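Local coordinates for exopolyphosphatase (Aquifex aeolicus, PDB 1T6C), which probably hydrolyses phosphoanhydride bonds in polyphosphate or guanosine pentaphosphate, as a member of the Ppx/GppA phosphatase family, and binds a calcium ion, at residues T150-G155 and L282-I287; V160-S165 and V202-D207. All coordinates share one frame; numbering follows the deposited sequence.

Contacts 1 and 2 lie with their centres about 8 Å apart on one six-stranded mixed sheet of the actin-like fold. Strands 149-156 and 159-166 are consecutive in the chain and antiparallel neighbours in the sheet, the second at its edge. The chain then runs through helix 185-199 to the loop 202-207 of contact 2, and reaches helix 274-288 of contact 1 much later, so contact 2 falls between the two halves of contact 1 in sequence. Helix 274-288 and the loop 202-207 thus both pack on neighbouring strands of this sheet. A direct tie joins them at the calcium site: Ser165 OG meets Glu151 OE2 at 2.7 Å, a probable hydrogen bond behind the calcium ligand.

Contact 1: residues T150-G155 and L282-I287. With CA (calcium ion), chain C.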
loop_
_atom_site.group_PDB
_atom_site.type_symbol
_atom_site.label_atom_id
_atom_site.label_comp_id
_atom_site.label_asym_id
_atom_site.label_seq_id
_atom_site.Cartn_x
_atom_site.Cartn_y
_atom_site.Cartn_z
ATOM N N THR A 150 -5.987 6.402 -1.859
ATOM C CA THR A 150 -5.093 6.913 -0.873
ATOM C C THR A 150 -5.863 7.106 0.412
ATOM O O THR A 150 -6.886 7.837 0.438
ATOM C CB THR A 150 -4.422 8.225 -1.330
ATOM O OG1 THR A 150 -3.579 7.997 -2.473
ATOM C CG2 THR A 150 -3.463 8.688 -0.279
ATOM N N GLU A 151 -5.401 6.427 1.465
ATOM C CA GLU A 151 -6.002 6.563 2.762
ATOM C C GLU A 151 -5.231 7.592 3.582
ATOM O O GLU A 151 -3.997 7.631 3.540
ATOM C CB GLU A 151 -6.005 5.270 3.544
ATOM C CG GLU A 151 -7.075 4.310 3.115
ATOM C CD GLU A 151 -6.822 3.717 1.741
ATOM O OE1 GLU A 151 -5.772 3.104 1.567
ATOM O OE2 GLU A 151 -7.663 3.907 0.848
ATOM N N TYR A 152 -5.996 8.388 4.314
ATOM C CA TYR A 152 -5.480 9.345 5.289
ATOM C C TYR A 152 -5.920 8.881 6.681
ATOM O O TYR A 152 -7.114 8.903 6.991
ATOM C CB TYR A 152 -6.027 10.764 4.988
ATOM C CG TYR A 152 -5.438 11.311 3.718
ATOM C CD1 TYR A 152 -5.904 10.857 2.471
ATOM C CD2 TYR A 152 -4.376 12.193 3.739
ATOM C CE1 TYR A 152 -5.314 11.291 1.290
ATOM C CE2 TYR A 152 -3.767 12.616 2.573
ATOM C CZ TYR A 152 -4.239 12.183 1.361
ATOM O OH TYR A 152 -3.626 12.567 0.193
ATOM N N VAL A 153 -4.972 8.434 7.487
ATOM C CA VAL A 153 -5.273 7.796 8.766
ATOM C C VAL A 153 -4.679 8.636 9.860
ATOM O O VAL A 153 -3.464 8.761 9.962
ATOM C CB VAL A 153 -4.722 6.369 8.866
ATOM C CG1 VAL A 153 -5.380 5.643 10.028
ATOM C CG2 VAL A 153 -4.989 5.617 7.574
ATOM N N PHE A 154 -5.563 9.173 10.696
ATOM C CA PHE A 154 -5.183 10.078 11.760
ATOM C C PHE A 154 -5.226 9.379 13.105
ATOM O O PHE A 154 -6.156 8.639 13.423
ATOM C CB PHE A 154 -6.149 11.250 11.793
ATOM C CG PHE A 154 -6.173 12.053 10.539
ATOM C CD1 PHE A 154 -5.317 13.142 10.372
ATOM C CD2 PHE A 154 -7.051 11.726 9.548
ATOM C CE1 PHE A 154 -5.366 13.896 9.209
ATOM C CE2 PHE A 154 -7.105 12.488 8.361
ATOM C CZ PHE A 154 -6.263 13.544 8.201
ATOM N N GLY A 155 -4.208 9.624 13.890
ATOM C CA GLY A 155 -4.192 9.130 15.257
ATOM C C GLY A 155 -3.071 9.676 16.099
ATOM O O GLY A 155 -2.383 10.607 15.730
ATOM N N LEU A 282 2.852 15.569 -3.045
ATOM C CA LEU A 282 3.280 16.989 -3.103
ATOM C C LEU A 282 2.105 17.864 -2.652
ATOM O O LEU A 282 2.244 18.725 -1.756
ATOM C CB LEU A 282 3.735 17.326 -4.530
ATOM C CG LEU A 282 4.277 18.740 -4.707
ATOM C CD1 LEU A 282 5.623 18.866 -3.978
ATOM C CD2 LEU A 282 4.383 19.006 -6.209
ATOM N N LYS A 283 0.932 17.662 -3.259
ATOM C CA LYS A 283 -0.258 18.414 -2.883
ATOM C C LYS A 283 -0.674 18.156 -1.429
ATOM O O LYS A 283 -1.146 19.060 -0.747
ATOM C CB LYS A 283 -1.414 18.200 -3.893
ATOM C CG LYS A 283 -2.672 19.025 -3.630
ATOM C CD LYS A 283 -2.484 20.547 -3.696
ATOM C CE LYS A 283 -2.211 21.053 -5.102
ATOM N NZ LYS A 283 -2.289 22.582 -5.123
ATOM N N THR A 284 -0.465 16.944 -0.929
ATOM C CA THR A 284 -0.789 16.629 0.457
ATOM C C THR A 284 0.030 17.530 1.396
ATOM O O THR A 284 -0.513 18.133 2.318
ATOM C CB THR A 284 -0.496 15.151 0.762
ATOM O OG1 THR A 284 -1.481 14.330 0.098
ATOM C CG2 THR A 284 -0.640 14.851 2.233
ATOM N N LEU A 285 1.329 17.601 1.171
ATOM C CA LEU A 285 2.180 18.458 2.007
ATOM C C LEU A 285 1.751 19.937 1.928
ATOM O O LEU A 285 1.680 20.620 2.963
ATOM C CB LEU A 285 3.650 18.311 1.649
ATOM C CG LEU A 285 4.270 16.987 2.087
ATOM C CD1 LEU A 285 5.739 16.974 1.728
ATOM C CD2 LEU A 285 4.108 16.730 3.558
ATOM N N GLU A 286 1.429 20.406 0.734
ATOM C CA GLU A 286 0.967 21.801 0.571
ATOM C C GLU A 286 -0.321 22.054 1.361
ATOM O O GLU A 286 -0.459 23.031 2.126
ATOM C CB GLU A 286 0.776 22.120 -0.916
ATOM C CG GLU A 286 0.331 23.552 -1.170
ATOM C CD GLU A 286 -0.005 23.883 -2.608
ATOM O OE1 GLU A 286 0.139 23.044 -3.498
ATOM O OE2 GLU A 286 -0.429 25.036 -2.836
ATOM N N ILE A 287 -1.296 21.190 1.183
ATOM C CA ILE A 287 -2.594 21.384 1.811
ATOM C C ILE A 287 -2.522 21.276 3.317
ATOM O O ILE A 287 -3.176 22.034 4.015
ATOM C CB ILE A 287 -3.610 20.371 1.251
ATOM C CG1 ILE A 287 -3.839 20.617 -0.237
ATOM C CG2 ILE A 287 -4.910 20.372 2.071
ATOM C CD1 ILE A 287 -4.654 21.776 -0.542
HETATM CA CA CA C . -4.268 2.786 -0.624
HETATM O O HOH W 1 -2.136 1.103 -0.160
HETATM O O HOH W 2 -6.045 0.788 0.101
#
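Strand 150-155 and helix 282-287 come nearest at Tyr152 and Thr284, whose CA atoms are 9.9 Å apart, so side chains rather than backbones bridge the gap. The two approach from opposite directions and meet through their hydroxyls: Tyr152 OH donates to Thr284 OG1 at 2.8 Å. The acceptor lies at the edge of the tyrosine ring and in its plane, while Thr284 CG2 rests 3.9 Å from CE2 of Tyr152. With chi1 at -72°, OG1 of Thr284 sits beside its own backbone N, from where it also bonds to the carbonyl oxygen of Ile280, one turn back in the helix. The buried threonine hydroxyl is therefore an acceptor and a donor at once, linking the sheet to the helix backbone. Leu199 of helix 185-199 packs against both Tyr152 and Thr284. Farther round the helix, Lys283 NZ bridges to Glu286 OE1 at 3.0 Å, coming in from above the carboxylate plane, and pairs also with Glu196. Next to Tyr152 in the strand, Glu151 points to the other side, where a bend at chi2 of 70° brings its OE1 to within 2.7 Å of the calcium ion. Two waters and the carbonyl oxygens of Asp144, Gly146 and Ser149 complete that site. Helix 274-288 laid over the sheet is the alpha/beta layering of an actin-like domain, with the calcium ion held at the hairpin between strands 139-146 and 149-156.

Contact 2: residues V160-S165 and V202-D207; sequences VREVIS and VKKPVD
Lys204 NZ, at the end of a long side chain, lies near the carboxylate of Glu162, in what is probably a salt bridge, and the lysine also makes a cation-pi contact with the ring of Phe154. NZ stands 3.4 Å from Glu162 OE1, although that oxygen is modelled too near the lysine chain for its place to be sure. Glu162 reaches over fully extended, CG anti to the backbone N (chi1 -176°), and crosses Lys204 at about a right angle. Putting an alanine at Glu162 would probably leave the Lys204 ammonium without its carboxylate mate and its end freer to swing. Arg161 and Glu162 both face Phe154 on the adjacent strand, a classic beta bulge. There Arg161 N lies 2.8 Å from Phe154 O. The two segments belong to a beta-alpha-beta crossover: edge strand 159-166 leads through helices 170-177 and 185-199 to the parallel strand 208-212, which the chain enters by way of the loop 202-207. Near the start of that loop the contact turns apolar. Val202 CG1 fits against both arms of Ile164, 3.7 Å from CG2 and 3.9 Å from CD1. The Ile164 CD1 methyl, carried forward by a nearly extended chi2 of 163°, also lies 4.1 Å from Val202 CB. Tyr152 and Phe288 also touch the Val202 side chain, continuing this apolar patch toward helix 274-288.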
loop_
_atom_site.group_PDB
_atom_site.type_symbol
_atom_site.label_atom_id
_atom_site.label_comp_id
_atom_site.label_asym_id
_atom_site.label_seq_id
_atom_site.Cartn_x
_atom_site.Cartn_y
_atom_site.Cartn_z
ATOM N N VAL A 160 -5.949 4.868 16.422
ATOM C CA VAL A 160 -6.531 5.533 15.275
ATOM C C VAL A 160 -7.774 6.305 15.718
ATOM O O VAL A 160 -8.656 5.745 16.381
ATOM C CB VAL A 160 -6.901 4.497 14.219
ATOM C CG1 VAL A 160 -7.654 5.117 13.045
ATOM C CG2 VAL A 160 -5.628 3.783 13.724
ATOM N N ARG A 161 -7.836 7.579 15.343
ATOM C CA ARG A 161 -9.031 8.408 15.530
ATOM C C ARG A 161 -9.970 8.425 14.366
ATOM O O ARG A 161 -11.188 8.387 14.527
ATOM C CB ARG A 161 -8.606 9.827 15.798
ATOM C CG ARG A 161 -8.135 9.976 17.186
ATOM C CD ARG A 161 -8.675 11.225 17.905
ATOM N NE ARG A 161 -7.859 11.428 19.088
ATOM C CZ ARG A 161 -6.622 11.851 19.040
ATOM N NH1 ARG A 161 -6.039 12.115 17.878
ATOM N NH2 ARG A 161 -5.943 11.981 20.155
ATOM N N GLU A 162 -9.410 8.495 13.166
ATOM C CA GLU A 162 -10.219 8.703 11.991
ATOM C C GLU A 162 -9.465 8.216 10.778
ATOM O O GLU A 162 -8.268 8.395 10.706
ATOM C CB GLU A 162 -10.518 10.187 11.809
ATOM C CG GLU A 162 -11.443 10.439 10.634
ATOM C CD GLU A 162 -11.903 11.872 10.554
ATOM O OE1 GLU A 162 -11.291 12.716 11.244
ATOM O OE2 GLU A 162 -12.874 12.132 9.807
ATOM N N VAL A 163 -10.176 7.579 9.853
ATOM C CA VAL A 163 -9.593 7.242 8.543
ATOM C C VAL A 163 -10.530 7.731 7.444
ATOM O O VAL A 163 -11.764 7.531 7.495
ATOM C CB VAL A 163 -9.275 5.720 8.371
ATOM C CG1 VAL A 163 -10.409 4.842 8.846
ATOM C CG2 VAL A 163 -8.870 5.383 6.914
ATOM N N ILE A 164 -9.935 8.359 6.433
ATOM C CA ILE A 164 -10.638 8.827 5.269
ATOM C C ILE A 164 -9.940 8.197 4.070
ATOM O O ILE A 164 -8.753 8.396 3.871
ATOM C CB ILE A 164 -10.651 10.372 5.137
ATOM C CG1 ILE A 164 -11.302 11.012 6.372
ATOM C CG2 ILE A 164 -11.412 10.768 3.853
ATOM C CD1 ILE A 164 -10.995 12.505 6.535
ATOM N N SER A 165 -10.674 7.424 3.297
ATOM C CA SER A 165 -10.167 6.853 2.046
ATOM C C SER A 165 -10.627 7.661 0.847
ATOM O O SER A 165 -11.828 7.785 0.617
ATOM C CB SER A 165 -10.641 5.413 1.890
ATOM O OG SER A 165 -10.182 4.847 0.658
ATOM N N VAL A 202 -9.796 16.635 3.654
ATOM C CA VAL A 202 -9.134 15.834 4.694
ATOM C C VAL A 202 -8.145 16.589 5.554
ATOM O O VAL A 202 -7.605 16.030 6.512
ATOM C CB VAL A 202 -8.459 14.562 4.127
ATOM C CG1 VAL A 202 -9.450 13.827 3.232
ATOM C CG2 VAL A 202 -7.174 14.881 3.366
ATOM N N LYS A 203 -7.905 17.850 5.216
ATOM C CA LYS A 203 -6.938 18.684 5.935
ATOM C C LYS A 203 -7.285 18.743 7.424
ATOM O O LYS A 203 -8.419 19.004 7.787
ATOM C CB LYS A 203 -6.928 20.115 5.366
ATOM C CG LYS A 203 -6.287 21.135 6.302
ATOM C CD LYS A 203 -6.069 22.462 5.612
ATOM C CE LYS A 203 -5.053 23.306 6.356
ATOM N NZ LYS A 203 -4.984 24.663 5.765
ATOM N N LYS A 204 -6.281 18.503 8.259
ATOM C CA LYS A 204 -6.364 18.600 9.708
ATOM C C LYS A 204 -4.957 19.028 10.205
ATOM O O LYS A 204 -3.927 18.722 9.565
ATOM C CB LYS A 204 -6.743 17.237 10.330
ATOM C CG LYS A 204 -8.134 16.760 10.043
ATOM C CD LYS A 204 -8.410 15.446 10.762
ATOM C CE LYS A 204 -9.701 14.778 10.319
ATOM N NZ LYS A 204 -10.693 15.622 9.571
ATOM N N PRO A 205 -4.873 19.737 11.332
ATOM C CA PRO A 205 -3.562 20.004 11.919
ATOM C C PRO A 205 -2.889 18.713 12.382
ATOM O O PRO A 205 -3.481 17.947 13.130
ATOM C CB PRO A 205 -3.881 20.892 13.129
ATOM C CG PRO A 205 -5.246 21.373 12.892
ATOM C CD PRO A 205 -5.956 20.315 12.148
ATOM N N VAL A 206 -1.658 18.488 11.942
ATOM C CA VAL A 206 -0.895 17.330 12.404
ATOM C C VAL A 206 0.548 17.702 12.691
ATOM O O VAL A 206 1.039 18.723 12.209
ATOM C CB VAL A 206 -0.932 16.176 11.367
ATOM C CG1 VAL A 206 -2.360 15.767 11.134
ATOM C CG2 VAL A 206 -0.259 16.597 10.098
ATOM N N ASP A 207 1.197 16.901 13.530
ATOM C CA ASP A 207 2.603 17.060 13.835
ATOM C C ASP A 207 3.472 16.309 12.845
ATOM O O ASP A 207 4.539 16.772 12.501
ATOM C CB ASP A 207 2.919 16.537 15.225
ATOM C CG ASP A 207 2.282 17.377 16.303
ATOM O OD1 ASP A 207 2.581 18.593 16.298
ATOM O OD2 ASP A 207 1.434 16.927 17.101
#